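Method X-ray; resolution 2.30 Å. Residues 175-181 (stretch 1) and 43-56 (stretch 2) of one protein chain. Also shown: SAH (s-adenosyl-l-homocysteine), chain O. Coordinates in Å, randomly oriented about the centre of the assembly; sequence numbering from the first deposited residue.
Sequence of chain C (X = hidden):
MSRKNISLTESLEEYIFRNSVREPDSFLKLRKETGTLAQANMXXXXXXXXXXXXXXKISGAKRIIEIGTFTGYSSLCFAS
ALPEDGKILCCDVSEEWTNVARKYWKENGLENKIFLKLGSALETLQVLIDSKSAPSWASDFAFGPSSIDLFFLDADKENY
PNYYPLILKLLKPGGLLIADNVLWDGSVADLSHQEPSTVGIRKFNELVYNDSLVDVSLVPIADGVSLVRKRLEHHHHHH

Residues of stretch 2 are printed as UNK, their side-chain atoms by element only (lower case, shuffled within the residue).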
ATOM      1  N   GLY C 175      -3.197  13.936  -1.271  1.00 23.05           N
ATOM      2  CA  GLY C 175      -1.811  13.497  -1.435  1.00 22.27           C
ATOM      3  C   GLY C 175      -1.333  12.521  -0.367  1.00 21.97           C
ATOM      4  O   GLY C 175      -1.954  12.386   0.692  1.00 21.80           O
ATOM      5  N   LEU C 176      -0.210  11.859  -0.645  1.00 21.30           N
ATOM      6  CA  LEU C 176       0.296  10.778   0.189  1.00 20.53           C
ATOM      7  C   LEU C 176       1.698  11.037   0.748  1.00 20.36           C
ATOM      8  O   LEU C 176       2.627  11.390   0.015  1.00 19.98           O
ATOM      9  CB  LEU C 176       0.288   9.453  -0.602  1.00 20.70           C
ATOM     10  CG  LEU C 176       0.744   8.148   0.076  1.00 20.42           C
ATOM     11  CD1 LEU C 176      -0.142   7.767   1.261  1.00 18.83           C
ATOM     12  CD2 LEU C 176       0.799   7.007  -0.932  1.00 19.89           C
ATOM     13  N   LEU C 177       1.836  10.852   2.056  1.00 20.05           N
ATOM     14  CA  LEU C 177       3.147  10.782   2.688  1.00 20.03           C
ATOM     15  C   LEU C 177       3.462   9.321   2.973  1.00 19.93           C
ATOM     16  O   LEU C 177       2.684   8.617   3.604  1.00 19.71           O
ATOM     17  CB  LEU C 177       3.194  11.604   3.985  1.00 20.01           C
ATOM     18  CG  LEU C 177       4.312  11.325   5.014  1.00 20.18           C
ATOM     19  CD1 LEU C 177       5.707  11.576   4.448  1.00 18.12           C
ATOM     20  CD2 LEU C 177       4.102  12.149   6.298  1.00 19.59           C
ATOM     21  N   ILE C 178       4.605   8.875   2.483  1.00 20.05           N
ATOM     22  CA  ILE C 178       5.109   7.555   2.812  1.00 19.95           C
ATOM     23  C   ILE C 178       6.289   7.748   3.757  1.00 19.77           C
ATOM     24  O   ILE C 178       7.303   8.324   3.382  1.00 20.24           O
ATOM     25  CB  ILE C 178       5.524   6.760   1.535  1.00 20.27           C
ATOM     26  CG1 ILE C 178       4.368   6.731   0.512  1.00 19.76           C
ATOM     27  CG2 ILE C 178       5.974   5.358   1.911  1.00 19.22           C
ATOM     28  CD1 ILE C 178       4.672   5.959  -0.765  1.00 19.34           C
ATOM     29  N   ALA C 179       6.142   7.294   4.991  1.00 19.80           N
ATOM     30  CA  ALA C 179       7.176   7.497   5.996  1.00 20.54           C
ATOM     31  C   ALA C 179       7.912   6.208   6.336  1.00 20.59           C
ATOM     32  O   ALA C 179       7.300   5.205   6.712  1.00 21.50           O
ATOM     33  CB  ALA C 179       6.586   8.149   7.256  1.00 19.99           C
ATOM     34  N   ASP C 180       9.228   6.250   6.201  1.00 20.88           N
ATOM     35  CA  ASP C 180      10.092   5.102   6.460  1.00 21.38           C
ATOM     36  C   ASP C 180      10.580   5.032   7.920  1.00 21.55           C
ATOM     37  O   ASP C 180      10.652   6.055   8.603  1.00 20.94           O
ATOM     38  CB  ASP C 180      11.296   5.143   5.507  1.00 21.25           C
ATOM     39  CG  ASP C 180      11.889   3.764   5.253  1.00 22.70           C
ATOM     40  OD1 ASP C 180      11.095   2.815   5.042  1.00 21.43           O
ATOM     41  OD2 ASP C 180      13.143   3.629   5.272  1.00 23.60           O
ATOM     42  N   ASN C 181      10.918   3.819   8.379  1.00 22.01           N
ATOM     43  CA  ASN C 181      11.551   3.590   9.696  1.00 22.18           C
ATOM     44  C   ASN C 181      10.680   3.901  10.914  1.00 22.31           C
ATOM     45  O   ASN C 181      11.201   4.139  12.008  1.00 22.47           O
ATOM     46  CB  ASN C 181      12.882   4.358   9.821  1.00 22.20           C
ATOM     47  CG  ASN C 181      13.944   3.866   8.855  1.00 21.83           C
ATOM     48  OD1 ASN C 181      14.288   4.551   7.890  1.00 22.30           O
ATOM     49  ND2 ASN C 181      14.468   2.682   9.110  1.00 20.06           N
ATOM     50  N   UNK C  43      19.767   1.488   3.498  1.00 49.56           N
ATOM     51  CA  UNK C  43      18.943   1.358   2.299  1.00 47.67           C
ATOM     52  C   UNK C  43      17.846   0.287   2.398  1.00 46.32           C
ATOM     53  O   UNK C  43      17.994  -0.754   3.069  1.00 45.91           O
ATOM     54  c   UNK C  43      20.368  -0.661  -0.592  1.00 48.00           C
ATOM     55  c   UNK C  43      20.379  -0.214   0.854  1.00 47.85           C
ATOM     56  c   UNK C  43      19.790   1.167   1.035  1.00 47.87           C
ATOM     57  n   UNK C  43      20.067  -1.931  -0.795  1.00 47.58           N
ATOM     58  o   UNK C  43      20.626   0.123  -1.518  1.00 47.68           O
ATOM     59  N   UNK C  44      16.755   0.569   1.690  1.00 44.11           N
ATOM     60  CA  UNK C  44      15.555  -0.251   1.690  1.00 41.75           C
ATOM     61  C   UNK C  44      15.781  -1.631   1.059  1.00 40.20           C
ATOM     62  O   UNK C  44      16.768  -1.853   0.348  1.00 40.44           O
ATOM     63  c   UNK C  44      14.596   0.658  -0.491  1.00 41.36           C
ATOM     64  c   UNK C  44      14.378   0.512   1.013  1.00 41.94           C
ATOM     65  c   UNK C  44      13.411   1.236  -1.212  1.00 41.37           C
ATOM     66  c   UNK C  44      14.201   1.907   1.646  1.00 42.18           C
ATOM     67  N   UNK C  45      14.881  -2.564   1.362  1.00 37.94           N
ATOM     68  CA  UNK C  45      14.822  -3.854   0.680  1.00 35.52           C
ATOM     69  C   UNK C  45      14.239  -3.674  -0.731  1.00 33.67           C
ATOM     70  O   UNK C  45      13.547  -2.681  -0.993  1.00 33.19           O
ATOM     71  o   UNK C  45      12.728  -4.197   1.866  1.00 35.51           O
ATOM     72  c   UNK C  45      13.947  -4.818   1.484  1.00 35.75           C
ATOM     73  N   UNK C  46      14.534  -4.613  -1.650  1.00 31.90           N
ATOM     74  CA  UNK C  46      13.878  -4.593  -2.961  1.00 30.76           C
ATOM     75  C   UNK C  46      12.354  -4.810  -2.894  1.00 29.33           C
ATOM     76  O   UNK C  46      11.629  -4.298  -3.739  1.00 28.83           O
ATOM     77  c   UNK C  46      15.211  -6.563  -2.704  1.00 31.32           C
ATOM     78  c   UNK C  46      15.525  -5.697  -1.544  1.00 31.85           C
ATOM     79  c   UNK C  46      14.572  -5.724  -3.729  1.00 30.77           C
ATOM     80  N   UNK C  47      11.900  -5.561  -1.895  1.00 28.05           N
ATOM     81  CA  UNK C  47      10.484  -5.699  -1.572  1.00 26.92           C
ATOM     82  C   UNK C  47       9.863  -4.342  -1.249  1.00 25.88           C
ATOM     83  O   UNK C  47       8.816  -3.988  -1.784  1.00 25.11           O
ATOM     84  c   UNK C  47      10.589  -8.132  -0.641  1.00 28.51           C
ATOM     85  c   UNK C  47      10.282  -6.650  -0.384  1.00 27.02           C
ATOM     86  o   UNK C  47      12.895  -7.593  -0.216  1.00 29.89           O
ATOM     87  o   UNK C  47      12.401  -9.675  -0.737  1.00 30.76           O
ATOM     88  c   UNK C  47      12.068  -8.487  -0.520  1.00 30.46           C
ATOM     89  N   UNK C  48      10.500  -3.586  -0.358  1.00 24.78           N
ATOM     90  CA  UNK C  48      10.010  -2.250  -0.058  1.00 24.04           C
ATOM     91  C   UNK C  48      10.030  -1.367  -1.307  1.00 23.25           C
ATOM     92  O   UNK C  48       9.090  -0.617  -1.545  1.00 22.58           O
ATOM     93  c   UNK C  48      10.342  -0.147   1.281  1.00 24.05           C
ATOM     94  c   UNK C  48      10.777  -1.591   1.084  1.00 23.80           C
ATOM     95  o   UNK C  48      10.456   1.629   2.797  1.00 24.75           O
ATOM     96  o   UNK C  48      11.812  -0.040   3.161  1.00 25.12           O
ATOM     97  c   UNK C  48      10.919   0.522   2.499  1.00 24.06           C
ATOM     98  N   UNK C  49      11.097  -1.481  -2.095  1.00 22.93           N
ATOM     99  CA  UNK C  49      11.186  -0.825  -3.396  1.00 22.91           C
ATOM    100  C   UNK C  49       9.955  -1.044  -4.263  1.00 22.86           C
ATOM    101  O   UNK C  49       9.364  -0.084  -4.766  1.00 22.34           O
ATOM    102  N   UNK C  50       9.556  -2.309  -4.394  1.00 22.97           N
ATOM    103  CA  UNK C  50       8.381  -2.701  -5.177  1.00 23.69           C
ATOM    104  C   UNK C  50       7.079  -2.149  -4.610  1.00 23.24           C
ATOM    105  O   UNK C  50       6.150  -1.805  -5.362  1.00 22.74           O
ATOM    106  c   UNK C  50       8.916  -4.773  -6.564  1.00 27.21           C
ATOM    107  c   UNK C  50       8.295  -4.227  -5.307  1.00 23.99           C
ATOM    108  o   UNK C  50       8.824  -3.396  -8.503  1.00 34.60           O
ATOM    109  c   UNK C  50       8.254  -4.238  -7.810  1.00 31.04           C
ATOM    110  n   UNK C  50       7.035  -4.700  -8.095  1.00 33.20           N
ATOM    111  N   UNK C  51       7.025  -2.086  -3.283  1.00 22.58           N
ATOM    112  CA  UNK C  51       5.912  -1.494  -2.565  1.00 22.34           C
ATOM    113  C   UNK C  51       5.773  -0.012  -2.927  1.00 22.25           C
ATOM    114  O   UNK C  51       4.682   0.451  -3.248  1.00 21.65           O
ATOM    115  c   UNK C  51       6.121  -1.712  -1.062  1.00 22.46           C
ATOM    116  c   UNK C  51       2.639  -1.317   0.421  1.00 20.90           C
ATOM    117  c   UNK C  51       4.166   0.066   1.667  1.00 22.57           C
ATOM    118  c   UNK C  51       3.681  -1.731  -0.390  1.00 21.91           C
ATOM    119  c   UNK C  51       4.976  -1.247  -0.195  1.00 22.84           C
ATOM    120  c   UNK C  51       2.877  -0.420   1.449  1.00 22.54           C
ATOM    121  c   UNK C  51       5.209  -0.356   0.853  1.00 22.24           C
ATOM    122  N   UNK C  52       6.889   0.716  -2.897  1.00 22.56           N
ATOM    123  CA  UNK C  52       6.918   2.131  -3.294  1.00 23.06           C
ATOM    124  C   UNK C  52       6.525   2.292  -4.771  1.00 23.33           C
ATOM    125  O   UNK C  52       5.768   3.188  -5.125  1.00 22.58           O
ATOM    126  c   UNK C  52       8.300   2.749  -3.026  1.00 22.85           C
ATOM    127  c   UNK C  52       7.932   3.411  -0.598  1.00 21.41           C
ATOM    128  c   UNK C  52       8.851   2.707  -1.589  1.00 22.86           C
ATOM    129  c   UNK C  52      10.266   3.277  -1.520  1.00 22.16           C
ATOM    130  N   UNK C  53       7.042   1.397  -5.610  1.00 23.86           N
ATOM    131  CA  UNK C  53       6.704   1.357  -7.020  1.00 24.62           C
ATOM    132  C   UNK C  53       5.188   1.253  -7.243  1.00 24.53           C
ATOM    133  O   UNK C  53       4.599   2.126  -7.877  1.00 24.47           O
ATOM    134  o   UNK C  53       6.329  -0.060  -9.804  1.00 29.57           O
ATOM    135  c   UNK C  53       7.358   0.281  -9.236  1.00 26.69           C
ATOM    136  c   UNK C  53       7.471   0.222  -7.719  1.00 25.23           C
ATOM    137  n   UNK C  53       8.429   0.699  -9.895  1.00 28.98           N
ATOM    138  N   UNK C  54       4.556   0.221  -6.682  1.00 24.32           N
ATOM    139  CA  UNK C  54       3.120   0.018  -6.872  1.00 24.32           C
ATOM    140  C   UNK C  54       2.284   1.179  -6.318  1.00 23.90           C
ATOM    141  O   UNK C  54       1.329   1.629  -6.956  1.00 23.31           O
ATOM    142  c   UNK C  54       1.369  -1.822  -7.083  1.00 25.74           C
ATOM    143  c   UNK C  54       1.602  -2.926  -8.071  1.00 27.18           C
ATOM    144  c   UNK C  54       2.635  -1.380  -6.353  1.00 24.59           C
ATOM    145  c   UNK C  54       2.393  -1.402  -4.844  1.00 25.19           C
ATOM    146  N   UNK C  55       2.663   1.670  -5.141  1.00 23.82           N
ATOM    147  CA  UNK C  55       1.986   2.806  -4.521  1.00 23.74           C
ATOM    148  C   UNK C  55       2.048   4.065  -5.381  1.00 23.26           C
ATOM    149  O   UNK C  55       1.080   4.812  -5.454  1.00 23.12           O
ATOM    150  c   UNK C  55       1.840   2.751  -1.844  1.00 25.19           C
ATOM    151  c   UNK C  55       2.867   2.411  -0.748  1.00 24.22           C
ATOM    152  c   UNK C  55       0.769   1.669  -1.951  1.00 24.53           C
ATOM    153  c   UNK C  55       2.579   3.094  -3.146  1.00 23.69           C
ATOM    154  N   UNK C  56       3.185   4.299  -6.025  1.00 23.16           N
ATOM    155  CA  UNK C  56       3.331   5.454  -6.920  1.00 23.18           C
ATOM    156  C   UNK C  56       2.338   5.359  -8.080  1.00 22.96           C
ATOM    157  O   UNK C  56       1.660   6.327  -8.401  1.00 23.01           O
ATOM    158  o   UNK C  56       5.649   5.775  -6.319  1.00 23.02           O
ATOM    159  c   UNK C  56       4.778   5.579  -7.437  1.00 23.31           C
ATOM    160  c   UNK C  56       4.930   6.751  -8.411  1.00 22.60           C
TER
HETATM  161  N   SAH O2003      16.060   6.569   0.647  1.00 47.74           N
HETATM  162  CA  SAH O2003      17.423   5.970   0.793  1.00 48.17           C
HETATM  163  CB  SAH O2003      17.795   5.867   2.273  1.00 48.45           C
HETATM  164  CG  SAH O2003      17.916   7.217   2.984  1.00 50.39           C
HETATM  165  SD  SAH O2003      19.188   7.128   4.262  1.00 53.68           S
HETATM  166  C   SAH O2003      17.587   4.617   0.080  1.00 47.79           C
HETATM  167  O   SAH O2003      18.688   4.063   0.012  1.00 47.39           O
HETATM  168  OXT SAH O2003      16.633   4.047  -0.447  1.00 47.16           O
HETATM  169  C5' SAH O2003      19.004   8.855   4.781  1.00 56.41           C
HETATM  170  C4' SAH O2003      19.715   9.882   3.906  1.00 57.98           C
HETATM  171  O4' SAH O2003      19.272  11.171   4.278  1.00 59.36           O
HETATM  172  C3' SAH O2003      21.225   9.867   4.075  1.00 58.98           C
HETATM  173  O3' SAH O2003      21.817   9.748   2.802  1.00 59.52           O
HETATM  174  C2' SAH O2003      21.598  11.209   4.674  1.00 59.66           C
HETATM  175  O2' SAH O2003      22.747  11.736   4.044  1.00 59.98           O
HETATM  176  C1' SAH O2003      20.367  12.061   4.382  1.00 59.67           C
HETATM  177  N9  SAH O2003      20.115  13.117   5.388  1.00 59.55           N
HETATM  178  C8  SAH O2003      20.446  13.133   6.725  1.00 59.55           C
HETATM  179  N7  SAH O2003      20.033  14.309   7.261  1.00 59.33           N
HETATM  180  C5  SAH O2003      19.439  15.043   6.290  1.00 59.65           C
HETATM  181  C6  SAH O2003      18.844  16.305   6.275  1.00 59.47           C
HETATM  182  N6  SAH O2003      18.782  17.044   7.376  1.00 59.55           N
HETATM  183  N1  SAH O2003      18.319  16.801   5.095  1.00 59.67           N
HETATM  184  C2  SAH O2003      18.372  16.050   3.934  1.00 59.56           C
HETATM  185  N3  SAH O2003      18.961  14.800   3.953  1.00 59.81           N
HETATM  186  C4  SAH O2003      19.489  14.306   5.108  1.00 59.85           C
HETATM  187  O   HOH W   1      13.816   0.704   5.094  1.00 38.44           O

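Position 43 carries three carbons in a row, the third bearing one oxygen and one nitrogen: a glutamine, Q43. It points away from the strand and lies beside the bound ligand, its CB 3.3 Å from SAH O; a polar amide suits this partly exposed site.

Position 44 has four carbons, forked at the first, with one arm two carbons long. This is isoleucine, I44. Its CG2 sits 4.2 Å from D180 OD2 and 3.9 Å from SAH OXT, so this methyl group touches both the strand's aspartate and the ligand.

Position 45 shows one carbon and then one oxygen, the signature of serine. S45 occupies the N-cap: its OG accepts from the backbone N of position 48 at 3.2 Å, satisfying an amide in the helix's first turn. A short side chain with a hydroxyl suits this task well.

At position 46 three carbons close a ring onto the backbone N. P46 lacks an amide hydrogen, which costs nothing in the first turn of a helix, where that hydrogen would have no helical acceptor.

Position 47 has three carbons, the third carrying two oxygens: glutamate. E47 lies out of reach of the strand; a carboxylate suits it, since OE2 is hydrogen-bonded elsewhere in the structure.

Position 48 has the same atoms but points toward the strand. Fully extended, with chi1 and chi2 both t, E48 brings OE1 to 2.6 Å from D180 OD1. Two carboxylate oxygens this close suggest that one acid probably holds a proton, though the coordinates do not locate it. Water 1 donates to E48 OE2 (2.9 Å) and to D180 OD2 (3.0 Å), so one water bridges the two acids through their other oxygens.

Position 49 has no side-chain atoms, so it is glycine. An ideal CB on G49 would lie only 3.1 Å from P46 O.

Position 50, with three carbons and a terminal oxygen and nitrogen, is glutamine; an amide suits partly exposed Q50, whose NE2 is hydrogen-bonded elsewhere in the structure.

Position 51 has one carbon leading to a six-carbon ring. F51, a phenylalanine, starts sideways and its end comes nearer, but the ring makes no contact with the strand; its apolar character suits burial.

Position 52 has four carbons forked at the second: leucine. L52 starts sideways, but its branched apolar end comes nearer and packs on the strand, CD2 3.7 Å from I178 CG2.

Position 53, two carbons ending in oxygen and nitrogen, is asparagine, and N53's polar amide suits partial exposure. Position 54, four carbons forked at the first with one longer arm, is isoleucine; I54, apolar, suits its buried site beyond the strand's reach.

Position 55 is forked at the second of four carbons: leucine. L55 points toward the strand, its branched apolar chain packing with CD2 4.0 Å from I178 CD1 and CG 4.5 Å from L176 CD2.

Position 56 has one carbon bearing an oxygen and a carbon: threonine. T56 OG1 donates to L52 O at 2.9 Å, satisfying its hydroxyl within the helix.

Helix and strand run nearly antiparallel, at 175°. L176, I178 and D180 all face the helix: the first two pack against leucines, while D180 meets E48 in a buried, water-linked acid pair.

Stretch 2, residues 43-56: QISPEEGQFLNILT
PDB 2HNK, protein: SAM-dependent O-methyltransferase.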